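Local coordinates for protein histidinol dehydrogenase (Elizabethkingia anophelis NUHP1, PDB 6AN0) that probably catalyses the zinc-dependent, two-step oxidation of L-histidinol to L-histidine with NAD, the last step of histidine biosynthesis, at residues I24-V28 with D269-I273; G192-I196 with Y219-K224; M236-E242 with T372-Y378; A264-A268 with R298-Q304; I321-N325 with K345-A349. The contacts are given in a common frame with arbitrary orientation. Residue numbers count along the deposited sequence, not the author numbering.

How the interactions relate
Starting from the N terminus, interaction 1 joins the loop after helix 20-23 to strand 271-276 of the six-stranded parallel sheet and so closes a very long loop. Within that loop falls interaction 2, which packs two helices beside the mixed sheet. Interaction 3 begins at 236-242, before interaction 1 has closed, and ends at 372-378; it therefore crosses interaction 1, which it meets through the Arg26-Glu242 salt bridge. Interaction 4 also crosses interaction 1 but is contained in the span of interaction 3, as is interaction 5, which follows it in series. Interactions 4 and 5 both touch the second subunit, the former at the zinc site, and interaction 3 meets it at Tyr378.

Interaction 1: residues I24-V28 with D269-I273; sequences IQRPV and DSQVI
This is a surface contact between an irregular segment, 24-28 in the loop after helix 20-23, and the beginning of strand 271-276 in the parallel sheet. Residues 25-28 are extended (phi -61 to -74°, psi 131 to 163°), and Gln271-Ile273 have strand angles. The CA atoms of Arg26 and Gln271 are 7.0 Å apart, those of Pro27 and Asp269 7.2 Å, so side chains fill the gap. Gln271, pointing toward the loop (chi1 and chi2 t), is long enough to span it: its NE2 donates to Gln25 O at 3.2 Å (170°). Pro27 lies against this arm, CD 3.6 Å from Gln271 NE2, and its CG is 3.9 Å from Asp269 O; a proline suits an extended loop. Arg26 brings CG to 3.6 Å from Gln271 OE1, while its guanidinium forms a salt bridge with Glu242 and a cation-pi contact with Tyr327. Its side chain is about 6 Å from that of Glu330, the predicted proton acceptor, so the loop borders the probable active site. The hydroxyl of Tyr327 also pairs with Gln271 OE1, and Gln308 O with NE2. A buried carboxamide is thus satisfied at both ends, and directed polar bonds hold the loop, with Pro27 adding apolar packing.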
# COMPACT_ATOMS: atom_id res chain seq x y z
N ILE A 24 -11.53 22.62 7.46
CA ILE A 24 -10.52 21.61 7.15
C ILE A 24 -10.30 21.45 5.65
O ILE A 24 -9.45 20.64 5.24
CB ILE A 24 -10.89 20.24 7.75
CG1 ILE A 24 -12.29 19.80 7.30
CG2 ILE A 24 -10.81 20.28 9.27
CD1 ILE A 24 -12.72 18.46 7.85
N GLN A 25 -11.02 22.20 4.81
CA GLN A 25 -10.95 22.00 3.37
C GLN A 25 -9.65 22.53 2.78
O GLN A 25 -9.25 23.66 3.04
CB GLN A 25 -12.14 22.68 2.69
CG GLN A 25 -13.48 22.12 3.11
CD GLN A 25 -13.65 20.67 2.70
OE1 GLN A 25 -13.10 20.23 1.68
NE2 GLN A 25 -14.40 19.91 3.49
N ARG A 26 -8.99 21.70 1.97
CA ARG A 26 -7.91 22.18 1.15
C ARG A 26 -8.47 23.06 0.03
O ARG A 26 -9.68 23.03 -0.24
CB ARG A 26 -7.11 21.02 0.56
CG ARG A 26 -6.04 20.46 1.49
CD ARG A 26 -6.66 19.69 2.64
NE ARG A 26 -5.66 18.92 3.38
CZ ARG A 26 -5.95 18.15 4.42
NH1 ARG A 26 -7.21 18.06 4.84
NH2 ARG A 26 -4.99 17.47 5.05
N PRO A 27 -7.63 23.87 -0.61
CA PRO A 27 -8.09 24.58 -1.81
C PRO A 27 -8.47 23.58 -2.89
O PRO A 27 -7.91 22.48 -2.97
CB PRO A 27 -6.88 25.43 -2.22
CG PRO A 27 -5.71 24.86 -1.46
CD PRO A 27 -6.27 24.28 -0.21
N VAL A 28 -9.45 23.96 -3.71
CA VAL A 28 -9.91 23.07 -4.77
C VAL A 28 -8.75 22.80 -5.73
O VAL A 28 -7.83 23.61 -5.86
CB VAL A 28 -11.11 23.67 -5.52
CG1 VAL A 28 -12.31 23.81 -4.59
CG2 VAL A 28 -10.75 25.02 -6.11
N ASP A 269 -0.18 26.36 -4.45
CA ASP A 269 -1.26 25.48 -4.03
C ASP A 269 -1.03 24.88 -2.64
O ASP A 269 -1.89 24.14 -2.15
CB ASP A 269 -1.47 24.36 -5.05
CG ASP A 269 -2.04 24.86 -6.37
OD1 ASP A 269 -2.74 25.89 -6.34
OD2 ASP A 269 -1.79 24.23 -7.42
N SER A 270 0.11 25.15 -2.01
CA SER A 270 0.35 24.72 -0.64
C SER A 270 -0.67 25.36 0.30
O SER A 270 -1.28 26.38 -0.01
CB SER A 270 1.75 25.10 -0.18
OG SER A 270 2.74 24.37 -0.87
N GLN A 271 -0.83 24.76 1.47
CA GLN A 271 -1.73 25.30 2.48
C GLN A 271 -1.08 25.17 3.85
O GLN A 271 -0.46 24.15 4.16
CB GLN A 271 -3.08 24.57 2.50
CG GLN A 271 -4.08 25.18 3.49
CD GLN A 271 -5.43 24.49 3.47
OE1 GLN A 271 -5.52 23.29 3.66
NE2 GLN A 271 -6.49 25.27 3.24
N VAL A 272 -1.23 26.20 4.67
CA VAL A 272 -0.77 26.11 6.05
C VAL A 272 -1.93 26.43 6.99
O VAL A 272 -2.82 27.24 6.68
CB VAL A 272 0.45 27.03 6.35
CG1 VAL A 272 1.52 26.88 5.25
CG2 VAL A 272 0.03 28.49 6.50
N ILE A 273 -1.93 25.76 8.14
CA ILE A 273 -2.95 25.92 9.17
C ILE A 273 -2.23 26.19 10.47
O ILE A 273 -1.35 25.41 10.86
CB ILE A 273 -3.84 24.67 9.30
CG1 ILE A 273 -4.46 24.30 7.95
CG2 ILE A 273 -4.92 24.91 10.35
CD1 ILE A 273 -5.52 25.25 7.50

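Interaction 2: residues G192-I196 with Y219-K224; sequences GIQAI and YVTAAK. With EDO (1,2-ethanediol), chain E.
Gly192 sets this contact apart: its phi/psi of 67/-156° is readily accessible to glycine but costly for other residues, and it lets the chain swing from strand 186-189 into helix 192-201. Its CA then lies only 3.7 Å from Val220 CG2, and the CA atoms of Gly192 and Val220 are 5.3 Å apart. The segments 192-196 and 219-224 run in nearly the same direction, crossing at -29° with their axes 8.4 Å apart at closest approach. Ile196 (chi1 m, chi2 m) points toward the partner helix, with CG2 3.8 Å from Ala223 CB and CG1 4.2 Å from Val220 CG1. Ile193 (chi1 m, chi2 t) sends CG1 to 3.8 Å from Tyr219 CB, and its CG2 is 3.9 Å from Ala223 CB. Alanine at 223 is small enough to sit between both isoleucines and keep the helices close. The aliphatic part of Lys224 adds CG, 4.0 Å from Ile196 CD1, while its amine reaches Gly214 O and Asp235. Thr221 takes a hydrogen bond at OG1 from O2 of a bound ethanediol, probably from the crystallisation liquor, 2.9 Å away. Helix 192-201 belongs to a beta-alpha-beta crossover from strand 186-189 to strand 211-213, and Gln194, predicted to bind NAD, lies on it. The side chains that meet are almost wholly aliphatic, so cohesion rests on close-packed aliphatic groups and the exclusion of water.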
# COMPACT_ATOMS: atom_id res chain seq x y z
N GLY A 192 7.59 13.79 -17.24
CA GLY A 192 6.17 13.88 -17.57
C GLY A 192 5.50 12.52 -17.76
O GLY A 192 5.93 11.50 -17.23
N ILE A 193 4.39 12.55 -18.53
CA ILE A 193 3.63 11.32 -18.77
C ILE A 193 4.51 10.28 -19.45
O ILE A 193 4.44 9.08 -19.12
CB ILE A 193 2.37 11.62 -19.60
CG1 ILE A 193 1.45 12.62 -18.89
CG2 ILE A 193 1.58 10.32 -19.84
CD1 ILE A 193 0.32 13.15 -19.84
N GLN A 194 5.34 10.71 -20.40
CA GLN A 194 6.14 9.75 -21.16
C GLN A 194 7.16 9.02 -20.29
O GLN A 194 7.41 7.83 -20.50
CB GLN A 194 6.82 10.43 -22.37
CG GLN A 194 7.77 11.63 -22.04
CD GLN A 194 7.05 12.98 -21.92
OE1 GLN A 194 5.82 13.04 -21.80
NE2 GLN A 194 7.82 14.07 -21.95
N ALA A 195 7.72 9.70 -19.27
CA ALA A 195 8.60 9.00 -18.34
C ALA A 195 7.85 7.95 -17.54
O ALA A 195 8.33 6.82 -17.37
CB ALA A 195 9.28 10.00 -17.39
N ILE A 196 6.66 8.30 -17.03
CA ILE A 196 5.86 7.32 -16.29
C ILE A 196 5.51 6.14 -17.19
O ILE A 196 5.53 4.98 -16.76
CB ILE A 196 4.59 7.99 -15.71
CG1 ILE A 196 4.96 9.11 -14.73
CG2 ILE A 196 3.68 6.96 -15.05
CD1 ILE A 196 5.95 8.67 -13.64
N TYR A 219 -0.01 16.21 -14.53
CA TYR A 219 0.11 15.20 -15.58
C TYR A 219 0.81 13.96 -15.07
O TYR A 219 0.42 12.83 -15.40
CB TYR A 219 0.85 15.78 -16.78
CG TYR A 219 0.14 16.98 -17.34
CD1 TYR A 219 -0.97 16.82 -18.16
CD2 TYR A 219 0.56 18.26 -17.04
CE1 TYR A 219 -1.64 17.92 -18.67
CE2 TYR A 219 -0.11 19.37 -17.54
CZ TYR A 219 -1.21 19.19 -18.35
OH TYR A 219 -1.88 20.28 -18.86
N VAL A 220 1.88 14.14 -14.29
CA VAL A 220 2.58 12.99 -13.71
C VAL A 220 1.65 12.25 -12.76
O VAL A 220 1.60 11.01 -12.74
CB VAL A 220 3.87 13.46 -13.01
CG1 VAL A 220 4.45 12.34 -12.14
CG2 VAL A 220 4.88 13.95 -14.05
N THR A 221 0.87 13.00 -11.98
CA THR A 221 -0.05 12.40 -11.02
C THR A 221 -1.09 11.53 -11.71
O THR A 221 -1.37 10.40 -11.29
CB THR A 221 -0.71 13.50 -10.18
OG1 THR A 221 0.29 14.17 -9.40
CG2 THR A 221 -1.76 12.91 -9.24
N ALA A 222 -1.70 12.06 -12.78
CA ALA A 222 -2.70 11.29 -13.52
C ALA A 222 -2.06 10.07 -14.19
O ALA A 222 -2.66 8.99 -14.24
CB ALA A 222 -3.39 12.18 -14.56
N ALA A 223 -0.83 10.23 -14.68
CA ALA A 223 -0.17 9.11 -15.34
C ALA A 223 0.09 7.98 -14.36
O ALA A 223 -0.13 6.81 -14.68
CB ALA A 223 1.13 9.56 -16.00
N LYS A 224 0.56 8.32 -13.15
CA LYS A 224 0.79 7.29 -12.14
C LYS A 224 -0.52 6.61 -11.75
O LYS A 224 -0.56 5.38 -11.56
CB LYS A 224 1.46 7.91 -10.91
CG LYS A 224 2.94 8.23 -11.10
CD LYS A 224 3.50 9.01 -9.91
CE LYS A 224 3.56 8.16 -8.65
NZ LYS A 224 4.03 8.94 -7.47
C1 EDO E . -1.63 18.43 -7.24
O1 EDO E . -1.70 19.13 -8.49
C2 EDO E . -0.46 17.46 -7.27
O2 EDO E . -0.35 16.91 -8.58

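Interaction 3: residues M236-E242 with T372-Y378; sequences MPAGPSE and TLPTNGY
Thr375, Met236 and Tyr378 bury the most surface where two irregular segments meet. Thr375 (chi1 t) points into 236-242: its OG1 donates a very short hydrogen bond to Pro240 O, 2.4 Å away, and its CG2 lies 3.3 Å from Gly239 C. At Gly239 a CB would clash with that methyl, so glycine fits; the CA atoms of Gly239 and Thr375 are 5.8 Å apart. Thr375 also opens a type I' turn closed by Tyr378 N to Thr375 O at 2.9 Å, whose corners Asn376 (61/28°) and Gly377 (90/-2°) suit positive phi. Asn376 N donates to Glu242 OE2 at 3.2 Å, while Glu242 OE1 serves Arg26 and Glu330 N. Water 1 links Ala238 O (2.6 Å) to Asn376 ND2 (2.7 Å). Met236 lays its thioether on Pro374, SD 4.2 Å from Pro374 CD and CE 3.6 Å from Thr372 O. Pro237 CB makes a CH-pi contact with the Tyr378 ring face, 3.7 Å from its centroid. Segment 236-242 carries the chain from strand 233-234 of the mixed sheet into strand 242-247 of the parallel sheet, bringing Ser241, a predicted substrate-binding residue, beside Gln263; helix 142-154 packs on Thr372, and Gly231 of the second subunit on Tyr378.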
# COMPACT_ATOMS: atom_id res chain seq x y z
N MET A 236 1.94 6.40 -3.45
CA MET A 236 0.76 6.94 -2.78
C MET A 236 0.12 7.96 -3.71
O MET A 236 0.76 8.40 -4.67
CB MET A 236 1.16 7.59 -1.47
CG MET A 236 2.00 8.82 -1.70
SD MET A 236 2.59 9.47 -0.14
CE MET A 236 3.73 8.19 0.35
N PRO A 237 -1.12 8.39 -3.44
CA PRO A 237 -1.71 9.49 -4.22
C PRO A 237 -1.02 10.82 -3.92
O PRO A 237 -0.35 10.99 -2.90
CB PRO A 237 -3.17 9.53 -3.76
CG PRO A 237 -3.39 8.27 -3.00
CD PRO A 237 -2.07 7.88 -2.44
N ALA A 238 -1.21 11.77 -4.82
CA ALA A 238 -0.47 13.03 -4.77
C ALA A 238 -1.38 14.21 -4.44
O ALA A 238 -2.61 14.13 -4.46
CB ALA A 238 0.26 13.27 -6.10
N GLY A 239 -0.72 15.33 -4.12
CA GLY A 239 -1.37 16.61 -3.92
C GLY A 239 -0.37 17.64 -3.42
O GLY A 239 0.81 17.34 -3.21
N PRO A 240 -0.81 18.89 -3.22
CA PRO A 240 0.11 19.93 -2.74
C PRO A 240 0.48 19.72 -1.27
O PRO A 240 -0.27 19.13 -0.49
CB PRO A 240 -0.68 21.23 -2.92
CG PRO A 240 -1.90 20.86 -3.75
CD PRO A 240 -2.16 19.41 -3.48
N SER A 241 1.65 20.23 -0.90
CA SER A 241 2.15 20.03 0.45
C SER A 241 1.47 20.99 1.42
O SER A 241 0.85 21.98 1.03
CB SER A 241 3.66 20.20 0.50
OG SER A 241 4.04 21.42 -0.09
N GLU A 242 1.60 20.68 2.71
CA GLU A 242 0.83 21.38 3.73
C GLU A 242 1.48 21.19 5.10
O GLU A 242 2.20 20.21 5.33
CB GLU A 242 -0.62 20.87 3.74
CG GLU A 242 -0.64 19.39 4.03
CD GLU A 242 -1.95 18.69 3.76
OE1 GLU A 242 -2.24 17.74 4.53
OE2 GLU A 242 -2.66 19.04 2.78
N THR A 372 8.68 12.09 1.88
CA THR A 372 7.69 11.71 0.86
C THR A 372 6.46 11.21 1.59
O THR A 372 6.39 10.04 2.00
CB THR A 372 8.27 10.68 -0.11
OG1 THR A 372 9.50 11.17 -0.64
CG2 THR A 372 7.32 10.47 -1.29
N LEU A 373 5.47 12.09 1.75
CA LEU A 373 4.42 11.96 2.75
C LEU A 373 3.04 12.19 2.14
O LEU A 373 2.90 12.94 1.17
CB LEU A 373 4.63 12.96 3.88
CG LEU A 373 5.87 12.77 4.73
CD1 LEU A 373 6.18 14.05 5.50
CD2 LEU A 373 5.62 11.63 5.71
N PRO A 374 2.00 11.58 2.72
CA PRO A 374 0.63 11.72 2.18
C PRO A 374 0.04 13.08 2.52
O PRO A 374 0.04 13.52 3.67
CB PRO A 374 -0.14 10.59 2.89
CG PRO A 374 0.58 10.43 4.19
CD PRO A 374 2.06 10.63 3.86
N THR A 375 -0.50 13.72 1.51
CA THR A 375 -1.03 15.07 1.61
C THR A 375 -2.52 15.06 1.27
O THR A 375 -3.10 14.03 0.91
CB THR A 375 -0.23 15.97 0.67
OG1 THR A 375 -0.35 17.34 1.10
CG2 THR A 375 -0.77 15.79 -0.73
N ASN A 376 -3.17 16.22 1.42
CA ASN A 376 -4.56 16.42 1.01
C ASN A 376 -5.51 15.49 1.76
O ASN A 376 -6.57 15.12 1.25
CB ASN A 376 -4.71 16.24 -0.50
CG ASN A 376 -5.98 16.89 -1.05
OD1 ASN A 376 -6.53 17.81 -0.45
ND2 ASN A 376 -6.44 16.39 -2.19
N GLY A 377 -5.14 15.10 2.98
CA GLY A 377 -5.95 14.22 3.78
C GLY A 377 -5.65 12.75 3.60
O GLY A 377 -6.26 11.92 4.30
N TYR A 378 -4.72 12.39 2.71
CA TYR A 378 -4.35 10.99 2.58
C TYR A 378 -3.61 10.45 3.79
O TYR A 378 -3.36 9.24 3.86
CB TYR A 378 -3.53 10.78 1.31
CG TYR A 378 -4.42 10.78 0.08
CD1 TYR A 378 -5.34 9.75 -0.12
CD2 TYR A 378 -4.37 11.81 -0.84
CE1 TYR A 378 -6.17 9.74 -1.23
CE2 TYR A 378 -5.22 11.81 -1.96
CZ TYR A 378 -6.11 10.77 -2.14
OH TYR A 378 -6.94 10.75 -3.23
O HOH W 1 -5.03 15.03 -4.06

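Interaction 4: residues A264-A268 with R298-Q304; sequences AEHGA and RKSIASQ. With ZN (zinc ion), chain B.
Arg298 lays the edge of its guanidinium against the loop 264-268, and Glu265 O accepts from both its NE and NH2, each at 2.7 Å. The arm bends there (chi1 m, chi2 t, chi3 p); arginine suits because two nitrogens can converge on one carbonyl. Arg298 occupies the N-cap position of helix 299-307, and water 2 joins its N (2.9 Å) to Glu265 OE1 (3.0 Å). The other segment contains a type I turn from Ala264 to Gly267, leaving helix 253-264 for strand 271-276, and presents His266 NE2 to the zinc at 2.1 Å. Waters 3 and 4, Asp364 and His423 of the second subunit complete the site, and Glu265 OE2 pairs with that same His423. The small Ala264 and Ala302 let turn and helix approach closely: the CA atoms of Glu265 and Ala302 are 4.4 Å apart, Ala264 CB is 3.8 Å from Ala302 CB, and Ala302 CA makes a CA-H...O contact with Ala264 O at 3.6 Å. Ile301 CG2 packs 3.5 Å from Gly267 C.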
# COMPACT_ATOMS: atom_id res chain seq x y z
N ALA A 264 4.87 27.47 2.95
CA ALA A 264 4.15 28.27 1.96
C ALA A 264 4.98 28.51 0.71
O ALA A 264 4.43 28.58 -0.40
CB ALA A 264 3.74 29.62 2.54
N GLU A 265 6.31 28.64 0.84
CA GLU A 265 7.14 28.94 -0.32
C GLU A 265 7.27 27.76 -1.27
O GLU A 265 7.85 27.93 -2.35
CB GLU A 265 8.53 29.40 0.14
CG GLU A 265 9.47 28.24 0.43
CD GLU A 265 10.88 28.69 0.77
OE1 GLU A 265 11.23 29.86 0.50
OE2 GLU A 265 11.65 27.86 1.31
N HIS A 266 6.75 26.58 -0.92
CA HIS A 266 6.86 25.43 -1.81
C HIS A 266 6.10 25.64 -3.11
O HIS A 266 6.57 25.24 -4.19
CB HIS A 266 6.36 24.16 -1.13
CG HIS A 266 7.45 23.33 -0.54
ND1 HIS A 266 8.46 22.78 -1.30
CD2 HIS A 266 7.69 22.95 0.74
CE1 HIS A 266 9.27 22.09 -0.52
NE2 HIS A 266 8.83 22.18 0.73
N GLY A 267 4.91 26.22 -3.03
CA GLY A 267 4.04 26.33 -4.18
C GLY A 267 2.78 27.11 -3.88
O GLY A 267 2.35 27.19 -2.72
N ALA A 268 2.19 27.70 -4.92
CA ALA A 268 0.99 28.50 -4.75
C ALA A 268 -0.19 27.68 -4.25
O ALA A 268 -1.12 28.26 -3.67
CB ALA A 268 0.63 29.18 -6.08
N ARG A 298 10.92 34.10 -2.81
CA ARG A 298 9.70 33.48 -3.30
C ARG A 298 8.45 34.06 -2.65
O ARG A 298 7.46 33.33 -2.46
CB ARG A 298 9.76 31.97 -3.07
CG ARG A 298 10.92 31.29 -3.80
CD ARG A 298 11.14 29.88 -3.33
NE ARG A 298 10.00 29.00 -3.60
CZ ARG A 298 9.86 28.30 -4.72
NH1 ARG A 298 10.77 28.39 -5.68
NH2 ARG A 298 8.80 27.52 -4.88
N LYS A 299 8.46 35.35 -2.30
CA LYS A 299 7.35 35.91 -1.54
C LYS A 299 6.05 35.86 -2.33
O LYS A 299 4.97 35.72 -1.74
CB LYS A 299 7.66 37.35 -1.12
CG LYS A 299 7.78 38.33 -2.28
CD LYS A 299 8.05 39.75 -1.80
CE LYS A 299 9.46 39.89 -1.23
NZ LYS A 299 9.72 41.29 -0.82
N SER A 300 6.13 35.95 -3.66
CA SER A 300 4.93 35.88 -4.48
C SER A 300 4.26 34.51 -4.35
O SER A 300 3.04 34.41 -4.15
CB SER A 300 5.28 36.18 -5.95
OG SER A 300 4.16 35.99 -6.80
N ILE A 301 5.05 33.44 -4.43
CA ILE A 301 4.48 32.11 -4.28
C ILE A 301 3.91 31.92 -2.87
O ILE A 301 2.81 31.39 -2.71
CB ILE A 301 5.55 31.06 -4.62
CG1 ILE A 301 5.91 31.12 -6.11
CG2 ILE A 301 5.10 29.68 -4.20
CD1 ILE A 301 7.18 30.41 -6.45
N ALA A 302 4.65 32.33 -1.84
CA ALA A 302 4.16 32.13 -0.47
C ALA A 302 2.89 32.93 -0.22
O ALA A 302 1.98 32.45 0.47
CB ALA A 302 5.23 32.50 0.56
N SER A 303 2.82 34.15 -0.76
CA SER A 303 1.63 34.98 -0.59
C SER A 303 0.40 34.33 -1.20
O SER A 303 -0.70 34.38 -0.63
CB SER A 303 1.86 36.36 -1.22
OG SER A 303 2.94 37.04 -0.59
N GLN A 304 0.55 33.71 -2.39
CA GLN A 304 -0.58 33.00 -2.98
C GLN A 304 -1.04 31.84 -2.10
O GLN A 304 -2.25 31.60 -1.96
CB GLN A 304 -0.21 32.50 -4.38
CG GLN A 304 0.13 33.61 -5.36
CD GLN A 304 0.67 33.06 -6.67
OE1 GLN A 304 -0.04 32.39 -7.41
NE2 GLN A 304 1.94 33.34 -6.95
ZN ZN B . 9.78 21.48 2.44
O HOH W 2 12.15 32.29 -0.95
O HOH W 3 8.27 22.25 3.58
O HOH W 4 8.48 19.68 2.59

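Interaction 5: residues I321-N325 with K345-A349; sequences IAFSN and KITSA
Residues 321-325 form regular helix, phi/psi close to -62/-40°, with Asn325 N bonded to Ile321 O at 2.8 Å; 345-349 has no regular structure, running extended at Ile346 (-76/127°), turning at Thr347 (-116/-25°) and extending again at Ser348 and Ala349. The segments come nearest at Asn325 and Ser348, whose CA atoms are 5.4 Å apart. With chi1 m and chi2 -25°, the Asn325 carboxamide lies against the loop backbone: Asn325 ND2 donates to Lys345 O at 2.9 Å and Asn325 OD1 accepts from Thr347 N at 2.9 Å, almost straight at 175°. Asparagine suits this place because one short side chain can serve both the C=O of Lys345 and the N-H of Thr347, the peptide groups flanking Ile346. One turn earlier, Ile321 (m, m) supplies the apolar part, CD1 4.3 Å from Ile346 CG1 and CG2 4.0 Å from Lys345 CB. Water 5 joins Ser324 OG, Asn325 OD1 and Ser348 O, each at 2.8 Å. Water 6 bridges Asn325 O (3.2 Å), Thr347 OG1 (2.5 Å) and Ser348 OG (2.7 Å). The helix thus meets the irregular loop mainly through side-chain-to-backbone bonds and water. Helix 317-327, the connection of a beta-alpha-beta crossover between parallel strands 310-313 and 331-335, rests on strand 242-247 through Ile321 and Ser324; Ile346 packs on strand 331-335, and Arg124 and Lys392 of the second subunit bind the loop before strand 351-354, outermost in this chain's parallel sheet.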
# COMPACT_ATOMS: atom_id res chain seq x y z
N ILE A 321 -5.84 19.39 18.88
CA ILE A 321 -5.53 18.04 18.41
C ILE A 321 -6.73 17.43 17.69
O ILE A 321 -6.58 16.77 16.66
CB ILE A 321 -5.09 17.15 19.60
CG1 ILE A 321 -3.81 17.69 20.26
CG2 ILE A 321 -4.91 15.70 19.15
CD1 ILE A 321 -2.55 17.37 19.51
N ALA A 322 -7.93 17.64 18.24
CA ALA A 322 -9.13 17.10 17.60
C ALA A 322 -9.35 17.72 16.23
O ALA A 322 -9.68 17.02 15.27
CB ALA A 322 -10.36 17.31 18.50
N PHE A 323 -9.14 19.04 16.11
CA PHE A 323 -9.18 19.66 14.78
C PHE A 323 -8.12 19.05 13.87
O PHE A 323 -8.39 18.72 12.71
CB PHE A 323 -8.98 21.17 14.91
CG PHE A 323 -9.15 21.92 13.61
CD1 PHE A 323 -10.30 22.65 13.36
CD2 PHE A 323 -8.16 21.90 12.63
CE1 PHE A 323 -10.46 23.34 12.17
CE2 PHE A 323 -8.31 22.58 11.44
CZ PHE A 323 -9.47 23.31 11.21
N SER A 324 -6.89 18.89 14.39
CA SER A 324 -5.81 18.35 13.56
C SER A 324 -6.14 16.94 13.08
O SER A 324 -5.85 16.57 11.93
CB SER A 324 -4.49 18.35 14.34
OG SER A 324 -3.42 17.88 13.53
N ASN A 325 -6.76 16.13 13.94
CA ASN A 325 -7.09 14.76 13.57
C ASN A 325 -8.16 14.71 12.48
O ASN A 325 -8.15 13.82 11.63
CB ASN A 325 -7.54 13.97 14.81
CG ASN A 325 -6.38 13.62 15.76
OD1 ASN A 325 -5.22 13.53 15.34
ND2 ASN A 325 -6.71 13.39 17.03
N LYS A 345 -2.58 11.05 21.50
CA LYS A 345 -3.86 11.53 21.01
C LYS A 345 -3.86 11.86 19.52
O LYS A 345 -4.94 12.11 18.96
CB LYS A 345 -4.30 12.78 21.79
CG LYS A 345 -4.29 12.63 23.30
CD LYS A 345 -5.25 11.55 23.75
CE LYS A 345 -5.90 11.91 25.08
NZ LYS A 345 -4.92 12.42 26.09
N ILE A 346 -2.70 11.90 18.88
CA ILE A 346 -2.63 12.13 17.43
C ILE A 346 -3.03 10.86 16.71
O ILE A 346 -2.46 9.79 16.95
CB ILE A 346 -1.22 12.56 17.03
CG1 ILE A 346 -0.81 13.85 17.73
CG2 ILE A 346 -1.12 12.70 15.50
CD1 ILE A 346 0.66 14.14 17.61
N THR A 347 -4.01 10.96 15.79
CA THR A 347 -4.47 9.76 15.10
C THR A 347 -4.22 9.77 13.61
O THR A 347 -4.12 8.68 13.03
CB THR A 347 -5.97 9.51 15.34
OG1 THR A 347 -6.73 10.65 14.95
CG2 THR A 347 -6.23 9.18 16.81
N SER A 348 -4.10 10.93 12.97
CA SER A 348 -3.72 11.02 11.57
C SER A 348 -2.78 12.20 11.39
O SER A 348 -3.15 13.34 11.67
CB SER A 348 -4.93 11.19 10.64
OG SER A 348 -5.76 10.05 10.65
N ALA A 349 -1.57 11.91 10.88
CA ALA A 349 -0.58 12.91 10.49
C ALA A 349 0.53 12.18 9.75
O ALA A 349 0.91 11.08 10.14
CB ALA A 349 -0.02 13.66 11.70
O HOH W 5 -3.42 15.13 13.83
O HOH W 6 -7.53 10.85 12.58